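Local atomic coordinates of purine nucleoside phosphorylase YlmD (Geobacillus stearothermophilus, PDB entry 6T1B), a protein that catalyses the zinc-dependent phosphorolysis of adenosine, inosine and S-methyl-5'-thioadenosine to the free purine base and a ribose 1-phosphate, and also deaminates adenosine. Residues I129-P134 with L225-A230. Sequence-based numbering, arbitrary orientation.
Sequences IYFVAP and LQLLAA
Leu-227 reaches from its helix toward the strand and sets one methyl against each of two strand residues: CD2 lies 3.8 Å from CE2 of Phe-131, while CD1 stands a looser 4.4 Å from CG2 of Ile-129. The backbones are far apart, the nearest CA atoms, those of Ile-129 and Leu-227, being 10.2 Å from each other, which leaves the whole meeting to side chains. Only 91 Å² is buried between the segments, and no hydrogen bond crosses.

The Phe-131 ring is touched at its outer end. Its CZ is 4.2 Å from Leu-227 CD2, slightly farther than CE2, and the methyl approaches the ring obliquely. With CG opposite the carbonyl carbon (chi1 -62°), the phenyl extends to the leucine although the CB of Phe-131 does not itself aim at the helix. Leu-227 has CG in the same relation to its own backbone (chi1 -70°), and chi2 of 161° turns CD2 to the phenyl and CD1 to the Ile-129 branch.

All three touching residues are buried. Ala-154 of helix 153-163 touches both Ile-129 and Leu-227, and Val-174 of the adjacent strand 173-176 touches all three, so the pairs belong to a larger apolar layer. The side chain of Ile-129 is about 8 Å from that of His-143, a ligand of the catalytic zinc, so the contact lies near the metal site without taking part in it. The arrangement is typical of an alpha/beta layer, here helix 219-229, with helix 153-163, packing through Leu-227 on the mixed sheet that holds strands 127-133 and 173-176 in the YfiH/LACC1 family fold.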
ATOM      1  N   ILE A 129       2.301   2.119   0.994  1.00 10.37           N
ATOM      2  CA  ILE A 129       3.648   2.594   1.295  1.00 10.36           C
ATOM      3  C   ILE A 129       4.584   1.395   1.185  1.00 10.32           C
ATOM      4  O   ILE A 129       4.473   0.436   1.958  1.00 10.50           O
ATOM      5  CB  ILE A 129       3.740   3.261   2.676  1.00 11.40           C
ATOM      6  CG1 ILE A 129       2.657   4.308   2.900  1.00 12.08           C
ATOM      7  CG2 ILE A 129       5.119   3.913   2.790  1.00 12.64           C
ATOM      8  CD1 ILE A 129       2.681   4.886   4.284  1.00 17.97           C
ATOM      9  N   TYR A 130       5.478   1.433   0.196  1.00 11.01           N
ATOM     10  CA  TYR A 130       6.430   0.371  -0.058  1.00 11.20           C
ATOM     11  C   TYR A 130       7.780   0.766   0.530  1.00 10.98           C
ATOM     12  O   TYR A 130       8.246   1.888   0.319  1.00 11.70           O
ATOM     13  CB  TYR A 130       6.628   0.182  -1.570  1.00 11.90           C
ATOM     14  CG  TYR A 130       5.386  -0.110  -2.413  1.00 11.18           C
ATOM     15  CD1 TYR A 130       4.448   0.883  -2.677  1.00 12.39           C
ATOM     16  CD2 TYR A 130       5.197  -1.358  -3.002  1.00 10.93           C
ATOM     17  CE1 TYR A 130       3.333   0.628  -3.473  1.00 12.07           C
ATOM     18  CE2 TYR A 130       4.105  -1.617  -3.788  1.00 10.80           C
ATOM     19  CZ  TYR A 130       3.164  -0.619  -4.017  1.00 10.96           C
ATOM     20  OH  TYR A 130       2.071  -0.852  -4.839  1.00 11.37           O
ATOM     21  N   PHE A 131       8.439  -0.186   1.209  1.00 11.48           N
ATOM     22  CA  PHE A 131       9.713   0.051   1.859  1.00 11.70           C
ATOM     23  C   PHE A 131      10.740  -0.959   1.353  1.00 12.74           C
ATOM     24  O   PHE A 131      10.411  -2.141   1.167  1.00 12.31           O
ATOM     25  CB  PHE A 131       9.592  -0.161   3.367  1.00 12.23           C
ATOM     26  CG  PHE A 131       8.641   0.757   4.076  1.00 12.68           C
ATOM     27  CD1 PHE A 131       7.278   0.545   4.056  1.00 10.84           C
ATOM     28  CD2 PHE A 131       9.117   1.801   4.835  1.00 13.30           C
ATOM     29  CE1 PHE A 131       6.442   1.382   4.771  1.00 12.12           C
ATOM     30  CE2 PHE A 131       8.279   2.639   5.528  1.00 13.80           C
ATOM     31  CZ  PHE A 131       6.949   2.423   5.505  1.00 13.16           C
ATOM     32  N   VAL A 132      11.974  -0.518   1.193  1.00 12.96           N
ATOM     33  CA  VAL A 132      13.047  -1.434   0.862  1.00 14.45           C
ATOM     34  C   VAL A 132      14.310  -0.937   1.532  1.00 15.84           C
ATOM     35  O   VAL A 132      14.578   0.267   1.588  1.00 15.49           O
ATOM     36  CB  VAL A 132      13.223  -1.590  -0.666  1.00 15.54           C
ATOM     37  CG1 VAL A 132      13.655  -0.309  -1.331  1.00 15.14           C
ATOM     38  CG2 VAL A 132      14.163  -2.752  -0.990  1.00 16.13           C
ATOM     39  N   ALA A 133      15.077  -1.866   2.069  1.00 15.11           N
ATOM     40  CA  ALA A 133      16.464  -1.609   2.461  1.00 17.35           C
ATOM     41  C   ALA A 133      17.279  -2.588   1.621  1.00 19.96           C
ATOM     42  O   ALA A 133      17.493  -3.753   2.020  1.00 19.56           O
ATOM     43  CB  ALA A 133      16.668  -1.810   3.957  1.00 16.97           C
ATOM     44  N   PRO A 134      17.756  -2.171   0.439  1.00 18.81           N
ATOM     45  CA  PRO A 134      18.342  -3.144  -0.500  1.00 20.65           C
ATOM     46  C   PRO A 134      19.553  -3.863   0.043  1.00 25.98           C
ATOM     47  O   PRO A 134      19.738  -5.057  -0.221  1.00 27.68           O
ATOM     48  CB  PRO A 134      18.711  -2.287  -1.719  1.00 22.41           C
ATOM     49  CG  PRO A 134      17.858  -1.101  -1.636  1.00 26.99           C
ATOM     50  CD  PRO A 134      17.652  -0.823  -0.164  1.00 20.76           C
ATOM     51  N   LEU A 225       5.745  13.332   5.076  1.00 16.51           N
ATOM     52  CA  LEU A 225       6.240  14.167   6.165  1.00 17.70           C
ATOM     53  C   LEU A 225       6.562  13.326   7.391  1.00 17.08           C
ATOM     54  O   LEU A 225       7.560  13.568   8.079  1.00 19.50           O
ATOM     55  CB  LEU A 225       5.208  15.248   6.494  1.00 18.57           C
ATOM     56  CG  LEU A 225       4.997  16.308   5.412  1.00 19.31           C
ATOM     57  CD1 LEU A 225       3.754  17.138   5.733  1.00 22.44           C
ATOM     58  CD2 LEU A 225       6.191  17.202   5.283  1.00 22.05           C
ATOM     59  N   GLN A 226       5.734  12.314   7.670  1.00 17.57           N
ATOM     60  CA  GLN A 226       6.023  11.424   8.788  1.00 18.67           C
ATOM     61  C   GLN A 226       7.318  10.653   8.554  1.00 15.57           C
ATOM     62  O   GLN A 226       8.113  10.482   9.478  1.00 18.54           O
ATOM     63  CB  GLN A 226       4.880  10.446   9.027  1.00 16.77           C
ATOM     64  CG  GLN A 226       3.677  11.079   9.709  1.00 16.87           C
ATOM     65  CD  GLN A 226       2.583  10.063  10.006  1.00 20.08           C
ATOM     66  OE1 GLN A 226       2.796   8.862   9.917  1.00 22.71           O
ATOM     67  NE2 GLN A 226       1.413  10.555  10.394  1.00 22.41           N
ATOM     68  N   LEU A 227       7.516  10.143   7.330  1.00 15.17           N
ATOM     69  CA  LEU A 227       8.727   9.382   7.036  1.00 14.11           C
ATOM     70  C   LEU A 227       9.964  10.245   7.181  1.00 16.53           C
ATOM     71  O   LEU A 227      10.987   9.789   7.704  1.00 17.11           O
ATOM     72  CB  LEU A 227       8.665   8.805   5.628  1.00 13.65           C
ATOM     73  CG  LEU A 227       7.638   7.695   5.482  1.00 14.00           C
ATOM     74  CD1 LEU A 227       7.287   7.485   4.018  1.00 15.41           C
ATOM     75  CD2 LEU A 227       8.128   6.384   6.067  1.00 17.07           C
ATOM     76  N   LEU A 228       9.896  11.484   6.694  1.00 15.35           N
ATOM     77  CA  LEU A 228      11.003  12.413   6.873  1.00 18.85           C
ATOM     78  C   LEU A 228      11.302  12.601   8.350  1.00 17.49           C
ATOM     79  O   LEU A 228      12.457  12.552   8.772  1.00 20.88           O
ATOM     80  CB  LEU A 228      10.658  13.749   6.217  1.00 19.25           C
ATOM     81  CG  LEU A 228      10.633  13.734   4.698  1.00 20.71           C
ATOM     82  CD1 LEU A 228       9.874  14.944   4.145  1.00 19.43           C
ATOM     83  CD2 LEU A 228      12.057  13.686   4.157  1.00 21.12           C
ATOM     84  N   ALA A 229      10.256  12.789   9.157  1.00 19.18           N
ATOM     85  CA  ALA A 229      10.457  12.991  10.591  1.00 22.72           C
ATOM     86  C   ALA A 229      11.052  11.762  11.259  1.00 21.23           C
ATOM     87  O   ALA A 229      11.789  11.887  12.245  1.00 24.47           O
ATOM     88  CB  ALA A 229       9.124  13.348  11.255  1.00 24.83           C
ATOM     89  N   ALA A 230      10.761  10.567  10.737  1.00 20.29           N
ATOM     90  CA  ALA A 230      11.330   9.335  11.276  1.00 21.22           C
ATOM     91  C   ALA A 230      12.760   9.080  10.814  1.00 19.75           C
ATOM     92  O   ALA A 230      13.383   8.117  11.271  1.00 23.15           O
ATOM     93  CB  ALA A 230      10.445   8.143  10.893  1.00 21.98           C
TER